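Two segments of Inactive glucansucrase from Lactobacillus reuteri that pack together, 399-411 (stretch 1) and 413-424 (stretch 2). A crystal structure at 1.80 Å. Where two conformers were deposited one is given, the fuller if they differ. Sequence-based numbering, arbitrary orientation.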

ATOM      1  N   ILE A 399       9.661  -6.772  10.134  1.00 29.94           N
ATOM      2  CA  ILE A 399       9.865  -5.759  11.176  1.00 29.79           C
ATOM      3  C   ILE A 399       8.673  -5.720  12.142  1.00 30.45           C
ATOM      4  O   ILE A 399       8.874  -5.634  13.344  1.00 32.84           O
ATOM      5  N   ASN A 400       7.445  -5.787  11.628  1.00 30.64           N
ATOM      6  CA  ASN A 400       6.272  -5.845  12.499  1.00 32.66           C
ATOM      7  C   ASN A 400       6.206  -7.118  13.349  1.00 36.46           C
ATOM      8  O   ASN A 400       5.759  -7.056  14.505  1.00 35.78           O
ATOM      9  N   ARG A 401       6.628  -8.259  12.784  1.00 35.96           N
ATOM     10  CA  ARG A 401       6.765  -9.509  13.560  1.00 39.27           C
ATOM     11  C   ARG A 401       7.665  -9.249  14.772  1.00 36.17           C
ATOM     12  O   ARG A 401       7.309  -9.571  15.901  1.00 36.82           O
ATOM     13  N   LEU A 402       8.808  -8.623  14.517  1.00 35.60           N
ATOM     14  CA  LEU A 402       9.783  -8.293  15.557  1.00 37.28           C
ATOM     15  C   LEU A 402       9.211  -7.300  16.588  1.00 38.11           C
ATOM     16  O   LEU A 402       9.426  -7.476  17.785  1.00 40.31           O
ATOM     17  N   ILE A 403       8.451  -6.299  16.136  1.00 37.18           N
ATOM     18  CA  ILE A 403       7.775  -5.355  17.047  1.00 38.70           C
ATOM     19  C   ILE A 403       6.797  -6.099  17.966  1.00 39.43           C
ATOM     20  O   ILE A 403       6.795  -5.891  19.185  1.00 38.70           O
ATOM     21  N   ILE A 404       5.972  -6.953  17.372  1.00 38.07           N
ATOM     22  CA  ILE A 404       4.965  -7.713  18.118  1.00 39.11           C
ATOM     23  C   ILE A 404       5.639  -8.618  19.148  1.00 39.52           C
ATOM     24  O   ILE A 404       5.198  -8.675  20.300  1.00 40.63           O
ATOM     25  N   LYS A 405       6.712  -9.289  18.745  1.00 41.11           N
ATOM     26  CA  LYS A 405       7.476 -10.142  19.658  1.00 44.55           C
ATOM     27  C   LYS A 405       8.109  -9.345  20.806  1.00 45.88           C
ATOM     28  O   LYS A 405       8.057  -9.771  21.966  1.00 46.11           O
ATOM     29  N   ASP A 406       8.724  -8.215  20.472  1.00 44.06           N
ATOM     30  CA  ASP A 406       9.375  -7.348  21.467  1.00 43.96           C
ATOM     31  C   ASP A 406       8.413  -6.706  22.462  1.00 47.05           C
ATOM     32  O   ASP A 406       8.844  -6.303  23.533  1.00 50.89           O
ATOM     33  N   HIS A 407       7.137  -6.561  22.098  1.00 48.21           N
ATOM     34  CA  HIS A 407       6.177  -5.826  22.916  1.00 50.26           C
ATOM     35  C   HIS A 407       4.813  -6.504  22.984  1.00 51.38           C
ATOM     36  O   HIS A 407       3.771  -5.910  22.637  1.00 51.38           O
ATOM     37  N   SER A 408       4.829  -7.761  23.420  1.00 56.54           N
ATOM     38  CA  SER A 408       3.586  -8.499  23.737  1.00 62.08           C
ATOM     39  C   SER A 408       2.742  -7.885  24.868  1.00 64.47           C
ATOM     40  O   SER A 408       3.135  -6.907  25.506  1.00 67.79           O
ATOM     41  N   ASN A 409       1.555  -8.457  25.066  1.00 66.99           N
ATOM     42  CA  ASN A 409       0.475  -7.890  25.884  1.00 69.35           C
ATOM     43  C   ASN A 409       0.081  -6.476  25.492  1.00 68.03           C
ATOM     44  O   ASN A 409      -0.427  -5.739  26.340  1.00 69.03           O
ATOM     45  N   ILE A 410       0.372  -6.071  24.251  1.00 63.14           N
ATOM     46  CA  ILE A 410      -0.168  -4.851  23.683  1.00 58.76           C
ATOM     47  C   ILE A 410      -0.934  -5.367  22.433  1.00 56.50           C
ATOM     48  O   ILE A 410      -0.309  -5.689  21.409  1.00 50.78           O
ATOM     49  N   PRO A 411      -2.276  -5.556  22.558  1.00 55.04           N
ATOM     50  CA  PRO A 411      -3.126  -6.067  21.460  1.00 55.15           C
ATOM     51  C   PRO A 411      -3.370  -5.054  20.333  1.00 52.24           C
ATOM     52  O   PRO A 411      -3.579  -5.429  19.172  1.00 47.61           O
ATOM     53  N   ILE A 413      -1.053  -2.849  19.498  1.00 45.79           N
ATOM     54  CA  ILE A 413       0.300  -2.482  19.055  1.00 44.50           C
ATOM     55  C   ILE A 413       0.456  -2.163  17.559  1.00 42.84           C
ATOM     56  O   ILE A 413       1.333  -1.380  17.201  1.00 40.42           O
ATOM     57  N   MET A 414      -0.350  -2.789  16.698  1.00 41.40           N
ATOM     58  CA  MET A 414      -0.343  -2.488  15.257  1.00 39.56           C
ATOM     59  C   MET A 414      -1.394  -1.443  14.866  1.00 41.28           C
ATOM     60  O   MET A 414      -1.455  -1.053  13.703  1.00 36.92           O
ATOM     61  N   GLY A 415      -2.209  -1.001  15.830  1.00 42.15           N
ATOM     62  CA  GLY A 415      -3.143   0.106  15.646  1.00 43.94           C
ATOM     63  C   GLY A 415      -2.671   1.334  16.420  1.00 45.67           C
ATOM     64  O   GLY A 415      -1.508   1.749  16.307  1.00 42.05           O
ATOM     65  N   SER A 416      -3.565   1.893  17.231  1.00 46.89           N
ATOM     66  CA  SER A 416      -3.328   3.189  17.890  1.00 49.70           C
ATOM     67  C   SER A 416      -2.208   3.197  18.947  1.00 48.67           C
ATOM     68  O   SER A 416      -1.714   4.268  19.295  1.00 49.66           O
ATOM     69  N   ALA A 417      -1.786   2.027  19.434  1.00 45.08           N
ATOM     70  CA  ALA A 417      -0.669   1.940  20.396  1.00 43.80           C
ATOM     71  C   ALA A 417       0.705   1.728  19.731  1.00 42.12           C
ATOM     72  O   ALA A 417       1.710   1.552  20.429  1.00 40.88           O
ATOM     73  N   TYR A 418       0.749   1.736  18.396  1.00 39.61           N
ATOM     74  CA  TYR A 418       2.015   1.696  17.658  1.00 39.18           C
ATOM     75  C   TYR A 418       2.851   2.917  18.024  1.00 39.83           C
ATOM     76  O   TYR A 418       2.327   4.031  18.069  1.00 42.11           O
ATOM     77  N   LYS A 419       4.142   2.702  18.245  1.00 39.29           N
ATOM     78  CA  LYS A 419       5.095   3.785  18.457  1.00 43.86           C
ATOM     79  C   LYS A 419       6.313   3.593  17.555  1.00 42.28           C
ATOM     80  O   LYS A 419       6.839   2.485  17.447  1.00 40.77           O
ATOM     81  N   VAL A 420       6.753   4.674  16.907  1.00 41.29           N
ATOM     82  CA  VAL A 420       7.974   4.658  16.078  1.00 42.09           C
ATOM     83  C   VAL A 420       9.192   4.100  16.843  1.00 42.36           C
ATOM     84  O   VAL A 420      10.039   3.424  16.249  1.00 42.28           O
ATOM     85  N   GLU A 421       9.253   4.333  18.160  1.00 41.84           N
ATOM     86  CA  GLU A 421      10.375   3.857  18.977  0.60 43.67           C
ATOM     87  C   GLU A 421      10.514   2.315  18.896  1.00 42.83           C
ATOM     88  O   GLU A 421      11.627   1.782  18.938  1.00 39.64           O
ATOM     89  N   TYR A 422       9.392   1.603  18.754  1.00 39.48           N
ATOM     90  CA  TYR A 422       9.435   0.134  18.601  1.00 38.82           C
ATOM     91  C   TYR A 422      10.086  -0.275  17.268  1.00 35.44           C
ATOM     92  O   TYR A 422      10.859  -1.228  17.219  1.00 34.74           O
ATOM     93  N   ALA A 423       9.751   0.442  16.193  1.00 34.31           N
ATOM     94  CA  ALA A 423      10.373   0.214  14.881  1.00 33.38           C
ATOM     95  C   ALA A 423      11.876   0.456  14.924  1.00 33.87           C
ATOM     96  O   ALA A 423      12.645  -0.318  14.345  1.00 31.26           O
ATOM     97  N   ASN A 424      12.296   1.529  15.611  1.00 33.33           N
ATOM     98  CA  ASN A 424      13.720   1.845  15.729  1.00 35.05           C
ATOM     99  C   ASN A 424      14.478   0.728  16.438  1.00 34.85           C
ATOM    100  O   ASN A 424      15.601   0.385  16.036  1.00 34.55           O
TER

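When a helix runs into a loop that doubles back along it, apolar side chains commonly supply the direct contact while water joins the polar groups; residues 399-411 and 413-424 illustrate this division, with no direct hydrogen bond crossing between them.

The apolar core centres on I403, whose CA-to-CB bond points toward the other stretch. In its m,t rotamer, CG2 lies 3.5 Å from I413 CD1, 3.7 Å from M414 CE and 3.8 Å from Y422 CB, and CD1 lies 3.8 Å from Y418 CE2 and 4.1 Å from A423 CB. I413, extended as t,t, has the largest covered area of the contact. Its CD1 also meets H407 CB at 3.4 Å, and its CG2 lies 4.2 Å from I404 CG1. I404 (m,t) starts sideways, but its end comes nearer, bringing CD1 within 4.1 Å of M414 CG. Beyond the helix, I410 (m,t) points toward the second stretch and sets CG2 3.9 Å from both I413 CB and A417 CB.

Aromatic packing adds a second element. H407, the first residue to leave helical geometry, and Y422 both adopt chi1 m and point toward each other's stretch. Their ring centroids are 4.0 Å apart with planes inclined at 33°, an oblique pairing in which H407 CE1 approaches Y422 CD1 to 3.2 Å.

Polar links run through three waters. Water 1 donates to N400 OD1 (2.9 Å) and also bonds Y418 OH (2.8 Å); N400 CG meanwhile packs 3.5 Å from M414 SD. Water 2 donates to D406 OD2 and Y422 O, each at 2.8 Å, bridging two acceptors. Water 3 donates to P411 O (2.8 Å) and accepts from M414 N (3.0 Å), tying backbone to backbone.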

ATOM      1  CB  ILE A 399      10.161  -4.371  10.555  1.00 29.28           C
ATOM      2  CG1 ILE A 399      11.514  -4.373   9.829  1.00 28.91           C
ATOM      3  CG2 ILE A 399      10.109  -3.247  11.597  1.00 29.24           C
ATOM      4  CD1 ILE A 399      12.742  -4.430  10.707  1.00 30.14           C
ATOM      5  CB  ASN A 400       4.984  -5.678  11.699  1.00 33.38           C
ATOM      6  CG  ASN A 400       4.746  -4.236  11.240  1.00 32.91           C
ATOM      7  OD1 ASN A 400       5.318  -3.285  11.783  1.00 33.36           O
ATOM      8  ND2 ASN A 400       3.879  -4.074  10.246  1.00 31.63           N
ATOM      9  CB  ARG A 401       7.320 -10.713  12.716  1.00 41.43           C
ATOM     10  CG  ARG A 401       6.258 -11.765  12.387  1.00 52.09           C
ATOM     11  CD  ARG A 401       6.794 -13.215  12.264  1.00 55.51           C
ATOM     12  NE  ARG A 401       5.907 -14.072  11.465  1.00 62.98           N
ATOM     13  CZ  ARG A 401       4.673 -14.487  11.797  1.00 64.79           C
ATOM     14  NH1 ARG A 401       4.086 -14.120  12.936  1.00 66.44           N
ATOM     15  NH2 ARG A 401       3.995 -15.273  10.958  1.00 60.66           N
ATOM     16  CB  LEU A 402      11.070  -7.775  14.906  1.00 39.06           C
ATOM     17  CG  LEU A 402      12.401  -7.650  15.655  1.00 40.74           C
ATOM     18  CD1 LEU A 402      12.669  -8.818  16.592  1.00 43.06           C
ATOM     19  CD2 LEU A 402      13.529  -7.508  14.636  1.00 41.68           C
ATOM     20  CB  ILE A 403       7.032  -4.223  16.283  1.00 38.37           C
ATOM     21  CG1 ILE A 403       8.036  -3.255  15.644  1.00 39.37           C
ATOM     22  CG2 ILE A 403       6.104  -3.437  17.208  1.00 40.12           C
ATOM     23  CD1 ILE A 403       7.417  -2.247  14.686  1.00 39.26           C
ATOM     24  CB  ILE A 404       4.040  -8.538  17.179  1.00 39.09           C
ATOM     25  CG1 ILE A 404       3.154  -7.598  16.335  1.00 39.19           C
ATOM     26  CG2 ILE A 404       3.142  -9.503  17.977  1.00 38.74           C
ATOM     27  CD1 ILE A 404       2.629  -8.240  15.064  1.00 38.98           C
ATOM     28  CB  LYS A 405       8.566 -10.919  18.916  1.00 46.34           C
ATOM     29  CG  LYS A 405       9.425 -11.771  19.842  1.00 51.46           C
ATOM     30  CD  LYS A 405      10.197 -12.869  19.128  1.00 56.54           C
ATOM     31  CE  LYS A 405      10.703 -13.904  20.128  1.00 61.02           C
ATOM     32  NZ  LYS A 405      12.099 -14.319  19.831  1.00 64.46           N
ATOM     33  CB  ASP A 406      10.147  -6.211  20.775  1.00 42.30           C
ATOM     34  CG  ASP A 406      11.379  -6.683  20.035  1.00 39.87           C
ATOM     35  OD1 ASP A 406      11.894  -7.777  20.319  1.00 39.15           O
ATOM     36  OD2 ASP A 406      11.848  -5.921  19.164  1.00 38.18           O
ATOM     37  CB  HIS A 407       6.061  -4.400  22.377  1.00 52.88           C
ATOM     38  CG  HIS A 407       7.336  -3.624  22.451  1.00 55.74           C
ATOM     39  ND1 HIS A 407       8.162  -3.449  21.360  1.00 56.68           N
ATOM     40  CD2 HIS A 407       7.936  -2.993  23.485  1.00 55.42           C
ATOM     41  CE1 HIS A 407       9.211  -2.734  21.719  1.00 55.51           C
ATOM     42  NE2 HIS A 407       9.099  -2.444  23.003  1.00 57.43           N
ATOM     43  CB  SER A 408       3.897  -9.975  24.024  1.00 67.47           C
ATOM     44  OG  SER A 408       4.873 -10.088  25.041  1.00 73.51           O
ATOM     45  CB  ASN A 409       0.819  -7.899  27.379  1.00 74.29           C
ATOM     46  CG  ASN A 409       1.156  -9.270  27.916  1.00 77.55           C
ATOM     47  OD1 ASN A 409       1.777  -9.375  28.970  1.00 86.50           O
ATOM     48  ND2 ASN A 409       0.753 -10.323  27.213  1.00 78.45           N
ATOM     49  CB  ILE A 410       0.962  -3.784  23.448  1.00 58.45           C
ATOM     50  CG1 ILE A 410       1.884  -3.678  24.694  1.00 58.12           C
ATOM     51  CG2 ILE A 410       0.393  -2.397  23.095  1.00 57.74           C
ATOM     52  CD1 ILE A 410       3.089  -2.765  24.556  1.00 59.78           C
ATOM     53  CB  PRO A 411      -4.448  -6.416  22.175  1.00 55.21           C
ATOM     54  CG  PRO A 411      -4.490  -5.503  23.343  1.00 56.41           C
ATOM     55  CD  PRO A 411      -3.064  -5.407  23.803  1.00 56.25           C
ATOM     56  CB  ILE A 413       1.332  -3.560  19.481  1.00 46.34           C
ATOM     57  CG1 ILE A 413       2.758  -3.022  19.321  1.00 48.35           C
ATOM     58  CG2 ILE A 413       1.114  -4.864  18.709  1.00 45.02           C
ATOM     59  CD1 ILE A 413       3.834  -3.946  19.816  1.00 49.62           C
ATOM     60  CB  MET A 414      -0.524  -3.766  14.419  1.00 39.31           C
ATOM     61  CG  MET A 414       0.685  -4.684  14.422  1.00 37.52           C
ATOM     62  SD  MET A 414       2.103  -4.036  13.510  1.00 38.62           S
ATOM     63  CE  MET A 414       3.298  -3.749  14.826  1.00 40.16           C
ATOM     64  CB  SER A 416      -4.628   3.712  18.497  1.00 51.14           C
ATOM     65  OG  SER A 416      -5.086   2.864  19.517  1.00 51.28           O
ATOM     66  CB  ALA A 417      -0.943   0.848  21.425  1.00 44.48           C
ATOM     67  CB  TYR A 418       1.757   1.670  16.136  1.00 37.64           C
ATOM     68  CG  TYR A 418       3.000   1.556  15.275  1.00 37.44           C
ATOM     69  CD1 TYR A 418       3.718   2.688  14.900  1.00 37.47           C
ATOM     70  CD2 TYR A 418       3.447   0.310  14.803  1.00 37.51           C
ATOM     71  CE1 TYR A 418       4.856   2.592  14.099  1.00 37.51           C
ATOM     72  CE2 TYR A 418       4.582   0.205  14.009  1.00 36.54           C
ATOM     73  CZ  TYR A 418       5.280   1.343  13.649  1.00 36.42           C
ATOM     74  OH  TYR A 418       6.401   1.256  12.856  1.00 33.27           O
ATOM     75  CB  LYS A 419       5.538   3.832  19.917  1.00 46.53           C
ATOM     76  CG  LYS A 419       4.420   4.185  20.888  1.00 52.14           C
ATOM     77  CD  LYS A 419       4.921   4.205  22.333  1.00 59.51           C
ATOM     78  CE  LYS A 419       4.084   5.105  23.239  1.00 66.20           C
ATOM     79  NZ  LYS A 419       2.611   4.932  23.048  1.00 72.76           N
ATOM     80  CB  VAL A 420       8.262   6.058  15.442  1.00 43.07           C
ATOM     81  CG1 VAL A 420       8.670   7.090  16.496  1.00 45.97           C
ATOM     82  CG2 VAL A 420       9.326   5.969  14.353  1.00 42.81           C
ATOM     83  CB  GLU A 421      10.247   4.306  20.451  0.60 47.71           C
ATOM     84  CG  GLU A 421      10.464   5.812  20.758  0.60 49.02           C
ATOM     85  CD  GLU A 421       9.408   6.743  20.158  0.60 50.61           C
ATOM     86  OE1 GLU A 421       8.207   6.378  20.165  0.60 49.43           O
ATOM     87  OE2 GLU A 421       9.773   7.853  19.693  0.60 52.27           O
ATOM     88  CB  TYR A 422       8.037  -0.479  18.676  1.00 38.18           C
ATOM     89  CG  TYR A 422       7.200  -0.145  19.894  1.00 40.93           C
ATOM     90  CD1 TYR A 422       7.779   0.080  21.150  1.00 43.06           C
ATOM     91  CD2 TYR A 422       5.809  -0.094  19.798  1.00 41.88           C
ATOM     92  CE1 TYR A 422       6.990   0.362  22.260  1.00 45.46           C
ATOM     93  CE2 TYR A 422       5.012   0.194  20.901  1.00 45.76           C
ATOM     94  CZ  TYR A 422       5.605   0.413  22.130  1.00 45.63           C
ATOM     95  OH  TYR A 422       4.807   0.704  23.212  1.00 48.31           O
ATOM     96  CB  ALA A 423       9.730   1.083  13.801  1.00 31.81           C
ATOM     97  CB  ASN A 424      13.942   3.162  16.499  1.00 37.41           C
ATOM     98  CG  ASN A 424      13.404   4.370  15.770  1.00 38.30           C
ATOM     99  OD1 ASN A 424      13.236   4.363  14.548  1.00 39.93           O
ATOM    100  ND2 ASN A 424      13.136   5.436  16.522  1.00 42.62           N
TER
HETATM  101  O   HOH W   1       6.608  -0.843  11.052  1.00 30.55           O
HETATM  102  O   HOH W   2      10.771  -3.391  18.937  1.00 43.25           O
HETATM  103  O   HOH W   3      -2.834  -4.429  16.662  1.00 41.81           O